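Local coordinates for protein D-aminoacyl-tRNA deacylase 1 (Homo sapiens, PDB 2OKV) that hydrolyses D-aminoacyl-tRNAs, and glycine mischarged onto tRNA(Ala), to protect translation from wrongly charged tRNA, and may also take part in DNA replication, at residues Lys48-Arg53 / Arg114-Pro119; Ser108-Leu113 / Glu120-Gly125. One frame throughout, in Å; residues are numbered along the deposited sequence.

Contact 1 (Lys48-Arg53 / Arg114-Pro119); sequences KILNLR and RKTYRP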
loop_
_atom_site.group_PDB
_atom_site.type_symbol
_atom_site.label_atom_id
_atom_site.label_comp_id
_atom_site.label_asym_id
_atom_site.label_seq_id
_atom_site.Cartn_x
_atom_site.Cartn_y
_atom_site.Cartn_z
ATOM N N LYS B 48 14.525 -6.270 -7.320
ATOM C CA LYS B 48 14.176 -5.967 -5.927
ATOM C C LYS B 48 12.927 -6.701 -5.470
ATOM O O LYS B 48 12.906 -7.235 -4.358
ATOM C CB LYS B 48 14.002 -4.460 -5.694
ATOM C CG LYS B 48 15.305 -3.657 -5.743
ATOM C CD LYS B 48 15.015 -2.223 -6.163
ATOM C CE LYS B 48 14.819 -1.305 -4.987
ATOM N NZ LYS B 48 16.128 -0.685 -4.616
ATOM N N ILE B 49 11.896 -6.724 -6.321
ATOM C CA ILE B 49 10.627 -7.378 -5.977
ATOM C C ILE B 49 10.879 -8.869 -5.763
ATOM O O ILE B 49 10.434 -9.458 -4.770
ATOM C CB ILE B 49 9.545 -7.172 -7.079
ATOM C CG1 ILE B 49 9.013 -5.738 -7.059
ATOM C CG2 ILE B 49 8.383 -8.173 -6.943
ATOM C CD1 ILE B 49 8.334 -5.337 -8.368
ATOM N N LEU B 50 11.618 -9.468 -6.695
ATOM C CA LEU B 50 11.834 -10.909 -6.691
ATOM C C LEU B 50 12.702 -11.365 -5.530
ATOM O O LEU B 50 12.572 -12.493 -5.053
ATOM C CB LEU B 50 12.447 -11.363 -8.027
ATOM C CG LEU B 50 11.486 -11.337 -9.223
ATOM C CD1 LEU B 50 12.222 -11.733 -10.488
ATOM C CD2 LEU B 50 10.317 -12.272 -9.015
ATOM N N ASN B 51 13.575 -10.476 -5.071
ATOM C CA ASN B 51 14.521 -10.800 -4.002
ATOM C C ASN B 51 14.145 -10.278 -2.598
ATOM O O ASN B 51 14.829 -10.568 -1.604
ATOM C CB ASN B 51 15.920 -10.391 -4.459
ATOM C CG ASN B 51 16.392 -11.216 -5.680
ATOM O OD1 ASN B 51 16.835 -12.370 -5.530
ATOM N ND2 ASN B 51 16.277 -10.638 -6.902
ATOM N N LEU B 52 13.029 -9.549 -2.516
ATOM C CA LEU B 52 12.551 -8.969 -1.263
ATOM C C LEU B 52 12.154 -10.052 -0.244
ATOM O O LEU B 52 11.199 -10.813 -0.466
ATOM C CB LEU B 52 11.341 -8.078 -1.544
ATOM C CG LEU B 52 10.927 -6.878 -0.668
ATOM C CD1 LEU B 52 9.417 -6.841 -0.506
ATOM C CD2 LEU B 52 11.638 -6.754 0.644
ATOM N N ARG B 53 12.862 -10.074 0.876
ATOM C CA ARG B 53 12.693 -11.096 1.917
ATOM C C ARG B 53 11.576 -10.733 2.899
ATOM O O ARG B 53 11.818 -10.143 3.960
ATOM C CB ARG B 53 13.992 -11.289 2.701
ATOM C CG ARG B 53 15.157 -11.949 1.958
ATOM C CD ARG B 53 16.466 -11.780 2.802
ATOM N NE ARG B 53 17.251 -13.005 2.875
ATOM C CZ ARG B 53 17.706 -13.561 4.004
ATOM N NH1 ARG B 53 17.468 -13.008 5.197
ATOM N NH2 ARG B 53 18.400 -14.687 3.944
ATOM N N ARG B 114 8.268 -12.194 -15.512
ATOM C CA ARG B 114 7.989 -13.575 -15.909
ATOM C C ARG B 114 9.222 -14.344 -16.384
ATOM O O ARG B 114 9.386 -15.518 -16.043
ATOM C CB ARG B 114 6.932 -13.627 -17.000
ATOM C CG ARG B 114 5.578 -13.107 -16.591
ATOM C CD ARG B 114 4.577 -13.555 -17.648
ATOM N NE ARG B 114 3.704 -12.486 -18.110
ATOM C CZ ARG B 114 2.536 -12.170 -17.563
ATOM N NH1 ARG B 114 2.082 -12.836 -16.500
ATOM N NH2 ARG B 114 1.827 -11.179 -18.080
ATOM N N LYS B 115 10.080 -13.707 -17.175
ATOM C CA LYS B 115 11.258 -14.410 -17.670
ATOM C C LYS B 115 12.334 -14.631 -16.594
ATOM O O LYS B 115 13.106 -15.589 -16.681
ATOM C CB LYS B 115 11.818 -13.756 -18.938
ATOM C CG LYS B 115 12.948 -12.753 -18.754
ATOM C CD LYS B 115 13.589 -12.480 -20.115
ATOM C CE LYS B 115 14.193 -11.085 -20.214
ATOM N NZ LYS B 115 14.270 -10.693 -21.663
ATOM N N THR B 116 12.370 -13.752 -15.593
ATOM C CA THR B 116 13.332 -13.855 -14.482
ATOM C C THR B 116 12.853 -14.844 -13.421
ATOM O O THR B 116 13.668 -15.442 -12.712
ATOM C CB THR B 116 13.598 -12.463 -13.834
ATOM O OG1 THR B 116 14.085 -11.566 -14.836
ATOM C CG2 THR B 116 14.643 -12.541 -12.697
ATOM N N TYR B 117 11.531 -14.976 -13.289
ATOM C CA TYR B 117 10.899 -15.896 -12.339
ATOM C C TYR B 117 10.177 -17.007 -13.107
ATOM O O TYR B 117 10.765 -17.626 -13.992
ATOM C CB TYR B 117 9.941 -15.121 -11.419
ATOM C CG TYR B 117 9.369 -15.892 -10.234
ATOM C CD1 TYR B 117 9.949 -17.101 -9.783
ATOM C CD2 TYR B 117 8.259 -15.398 -9.553
ATOM C CE1 TYR B 117 9.409 -17.794 -8.668
ATOM C CE2 TYR B 117 7.718 -16.069 -8.458
ATOM C CZ TYR B 117 8.296 -17.255 -8.017
ATOM O OH TYR B 117 7.733 -17.891 -6.938
ATOM N N ARG B 118 8.913 -17.260 -12.772
ATOM C CA ARG B 118 8.098 -18.241 -13.489
ATOM C C ARG B 118 6.817 -17.553 -13.990
ATOM O O ARG B 118 6.085 -16.953 -13.199
ATOM C CB ARG B 118 7.754 -19.433 -12.586
ATOM C CG ARG B 118 8.972 -20.207 -12.073
ATOM C CD ARG B 118 8.590 -21.487 -11.336
ATOM N NE ARG B 118 9.779 -22.183 -10.827
ATOM C CZ ARG B 118 10.446 -23.137 -11.478
ATOM N NH1 ARG B 118 11.520 -23.699 -10.918
ATOM N NH2 ARG B 118 10.049 -23.539 -12.686
ATOM N N PRO B 119 6.534 -17.652 -15.303
ATOM C CA PRO B 119 5.389 -16.949 -15.887
ATOM C C PRO B 119 4.061 -17.295 -15.215
ATOM O O PRO B 119 3.235 -16.407 -14.989
ATOM C CB PRO B 119 5.386 -17.431 -17.346
ATOM C CG PRO B 119 6.790 -17.877 -17.597
ATOM C CD PRO B 119 7.261 -18.454 -16.306
#
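L50 reaches from the last turn of helix 39-51 to T116 and Y117, where helix 99-116 comes to its end, and its side chain alone bridges the two segments from the 48-53 side. Its CB points at the neighbouring helix, and CG continues outward to rest beside L113, one turn back along the other helix. Beyond CG the chain divides. CD1 stands anti to CA (chi2 177°), which carries it farthest from its own backbone and presses it against the methyl of T116: L50 CD1 lies 3.4 Å from T116 CG2, closer than carbons usually pack. The same CD1 is 3.7 Å from T116 CB. The second branch turns aside to Y117, so that L50 CD2 sits 3.7 Å from Y117 CB and 3.8 Å from Y117 CD2, at the root of the aromatic side chain.

The polar ends of both partners are engaged elsewhere, which leaves the meeting itself entirely apolar. T116 OG1 is hydrogen-bonded to the carbonyl oxygen of Q112, four residues earlier; this helps fix the rotation of the threonine, with CG2 held anti to its backbone N and offered to L50. Y117 likewise sends its hydroxyl to the main-chain oxygen of Y72. Since Y117 is the first residue to leave helical geometry after 99-116, the leucine packs exactly where that helix gives way to a turn. M68 and I74 touch both L50 and Y117 and extend the apolar cluster. As a worked example of alpha/beta architecture, this is the meeting of two helices laid side by side over a sheet, each part of a beta-alpha-beta crossover between parallel strands: helix 39-51 between 26-32 and 73-78, helix 99-116 between 73-78 and 122-124.

Contact 2 (Ser108-Leu113 / Glu120-Gly125); sequences SFLEQL and ELIKDG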
loop_
_atom_site.group_PDB
_atom_site.type_symbol
_atom_site.label_atom_id
_atom_site.label_comp_id
_atom_site.label_asym_id
_atom_site.label_seq_id
_atom_site.Cartn_x
_atom_site.Cartn_y
_atom_site.Cartn_z
ATOM N N SER B 108 6.213 -4.582 -20.775
ATOM C CA SER B 108 7.625 -4.993 -20.792
ATOM C C SER B 108 8.114 -5.385 -19.386
ATOM O O SER B 108 8.882 -6.358 -19.217
ATOM C CB SER B 108 8.518 -3.895 -21.373
ATOM O OG SER B 108 8.255 -3.681 -22.758
ATOM N N PHE B 109 7.679 -4.615 -18.390
ATOM C CA PHE B 109 8.015 -4.872 -16.995
ATOM C C PHE B 109 7.507 -6.242 -16.543
ATOM O O PHE B 109 8.251 -7.024 -15.925
ATOM C CB PHE B 109 7.431 -3.768 -16.103
ATOM C CG PHE B 109 7.534 -4.067 -14.650
ATOM C CD1 PHE B 109 8.664 -3.671 -13.926
ATOM C CD2 PHE B 109 6.526 -4.779 -14.004
ATOM C CE1 PHE B 109 8.785 -3.965 -12.587
ATOM C CE2 PHE B 109 6.648 -5.094 -12.655
ATOM C CZ PHE B 109 7.785 -4.684 -11.944
ATOM N N LEU B 110 6.241 -6.532 -16.851
ATOM C CA LEU B 110 5.645 -7.829 -16.504
ATOM C C LEU B 110 6.364 -8.963 -17.202
ATOM O O LEU B 110 6.536 -10.041 -16.629
ATOM C CB LEU B 110 4.171 -7.888 -16.888
ATOM C CG LEU B 110 3.124 -7.375 -15.914
ATOM C CD1 LEU B 110 1.797 -7.690 -16.559
ATOM C CD2 LEU B 110 3.201 -8.012 -14.523
ATOM N N GLU B 111 6.778 -8.722 -18.444
ATOM C CA GLU B 111 7.510 -9.730 -19.203
ATOM C C GLU B 111 8.907 -10.027 -18.624
ATOM O O GLU B 111 9.342 -11.190 -18.656
ATOM C CB GLU B 111 7.556 -9.356 -20.698
ATOM C CG GLU B 111 8.095 -10.429 -21.643
ATOM C CD GLU B 111 7.275 -11.730 -21.681
ATOM O OE1 GLU B 111 6.146 -11.793 -21.150
ATOM O OE2 GLU B 111 7.784 -12.711 -22.254
ATOM N N GLN B 112 9.607 -9.009 -18.100
ATOM C CA GLN B 112 10.921 -9.236 -17.454
ATOM C C GLN B 112 10.731 -10.045 -16.173
ATOM O O GLN B 112 11.517 -10.938 -15.873
ATOM C CB GLN B 112 11.676 -7.932 -17.114
ATOM C CG GLN B 112 13.178 -7.828 -17.607
ATOM C CD GLN B 112 14.182 -8.841 -17.019
ATOM O OE1 GLN B 112 14.003 -10.057 -17.128
ATOM N NE2 GLN B 112 15.281 -8.326 -16.447
ATOM N N LEU B 113 9.693 -9.697 -15.418
ATOM C CA LEU B 113 9.307 -10.420 -14.215
ATOM C C LEU B 113 9.070 -11.900 -14.488
ATOM O O LEU B 113 9.582 -12.752 -13.763
ATOM C CB LEU B 113 8.028 -9.822 -13.625
ATOM C CG LEU B 113 7.931 -9.081 -12.289
ATOM C CD1 LEU B 113 6.487 -9.141 -11.832
ATOM C CD2 LEU B 113 8.845 -9.581 -11.184
ATOM N N GLU B 120 3.873 -18.568 -14.874
ATOM C CA GLU B 120 2.599 -19.060 -14.339
ATOM C C GLU B 120 2.289 -18.572 -12.934
ATOM O O GLU B 120 1.140 -18.649 -12.486
ATOM C CB GLU B 120 2.545 -20.596 -14.385
ATOM C CG GLU B 120 3.442 -21.298 -13.363
ATOM C CD GLU B 120 4.892 -21.458 -13.811
ATOM O OE1 GLU B 120 5.239 -21.044 -14.939
ATOM O OE2 GLU B 120 5.691 -22.016 -13.020
ATOM N N LEU B 121 3.317 -18.081 -12.240
ATOM C CA LEU B 121 3.161 -17.559 -10.882
ATOM C C LEU B 121 3.035 -16.038 -10.835
ATOM O O LEU B 121 2.977 -15.435 -9.752
ATOM C CB LEU B 121 4.338 -18.024 -10.016
ATOM C CG LEU B 121 4.567 -19.536 -9.943
ATOM C CD1 LEU B 121 5.875 -19.824 -9.215
ATOM C CD2 LEU B 121 3.394 -20.232 -9.246
ATOM N N ILE B 122 2.999 -15.420 -12.009
ATOM C CA ILE B 122 2.842 -13.965 -12.132
ATOM C C ILE B 122 1.474 -13.682 -12.744
ATOM O O ILE B 122 1.189 -14.133 -13.853
ATOM C CB ILE B 122 3.946 -13.317 -13.054
ATOM C CG1 ILE B 122 5.382 -13.715 -12.631
ATOM C CG2 ILE B 122 3.736 -11.797 -13.205
ATOM C CD1 ILE B 122 5.889 -13.111 -11.396
ATOM N N LYS B 123 0.649 -12.936 -12.002
ATOM C CA LYS B 123 -0.682 -12.504 -12.435
ATOM C C LYS B 123 -0.773 -10.975 -12.511
ATOM O O LYS B 123 -0.040 -10.250 -11.829
ATOM C CB LYS B 123 -1.757 -13.031 -11.466
ATOM C CG LYS B 123 -2.220 -14.473 -11.708
ATOM C CD LYS B 123 -1.163 -15.519 -11.347
ATOM C CE LYS B 123 -1.620 -16.946 -11.697
ATOM N NZ LYS B 123 -2.614 -17.437 -10.687
ATOM N N ASP B 124 -1.704 -10.495 -13.329
ATOM C CA ASP B 124 -1.834 -9.085 -13.622
ATOM C C ASP B 124 -3.274 -8.636 -13.374
ATOM O O ASP B 124 -4.213 -9.450 -13.395
ATOM C CB ASP B 124 -1.443 -8.861 -15.098
ATOM C CG ASP B 124 -1.407 -7.388 -15.506
ATOM O OD1 ASP B 124 -1.307 -6.481 -14.639
ATOM O OD2 ASP B 124 -1.467 -7.146 -16.720
ATOM N N GLY B 125 -3.452 -7.337 -13.163
ATOM C CA GLY B 125 -4.773 -6.739 -13.268
ATOM C C GLY B 125 -5.092 -6.540 -14.737
ATOM O O GLY B 125 -4.558 -7.250 -15.602
#
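L110 and D124 meet at about a right angle: the leucine comes end-on to the flat carboxylate and lays one methyl over its face. L110 CD1 is 3.3 Å from D124 OD2 and 3.4 Å from D124 CG, standing above the plane of the group rather than in it. D124 CG is anti to its backbone N (chi1 -174°), which extends the acid from the strand toward the helix, and its other oxygen, OD1, is hydrogen-bonded to the hydroxyl of Y106, one turn before L110 on helix 99-116. The carboxylate is thus tethered on one oxygen while an apolar branch covers one face, a combination that would help hold it in a fixed plane.

I122, two residues before D124 and on the same side of the strand, makes a wholly apolar contact with a different geometry. L110 and I122 run past each other in opposite directions, touching at their flanks, where L110 CD2 is 4.0 Å from I122 CG2. L113 instead crosses the isoleucine at a slant, and its CD1 spans both branches: L113 CD1 lies 4.0 Å from I122 CD1 and 4.1 Å from I122 CG2. The CG2 methyl therefore faces both leucines, which stand three residues apart on one side of the helix.

The pairing accompanies a nearly antiparallel course: the axes of helix 108-113 and strand 122-124 run at 163° and approach to 9.6 Å. Within this chain, strand 122-124 is an outermost strand of the mixed sheet, bonded through its backbone to parallel strand 73-78. From that neighbour C76 touches both L110 and L113, while helix 39-51 packs on another side of 99-116, with V46 against F109 and L42 against Q112.

Helix 99-116 serves both contacts, whose centres lie about 9 Å apart. Contact 1 sets its end beside another helix, whereas contact 2 sets the turns just before that end against the strand that follows it. Both are largely buried, yet T116 in the first and D124 in the second remain partly exposed. Chemistry differs accordingly: contact 1 joins hydrocarbon to hydrocarbon, while contact 2 adds a carboxylate face to its aliphatic core. The two merge into one layer, since I49 CD1 approaches F109 CZ to 3.7 Å and Y117 CD2 approaches I122 CD1 to 3.8 Å, giving a continuous apolar seam from helix 39-51 to strand 122-124.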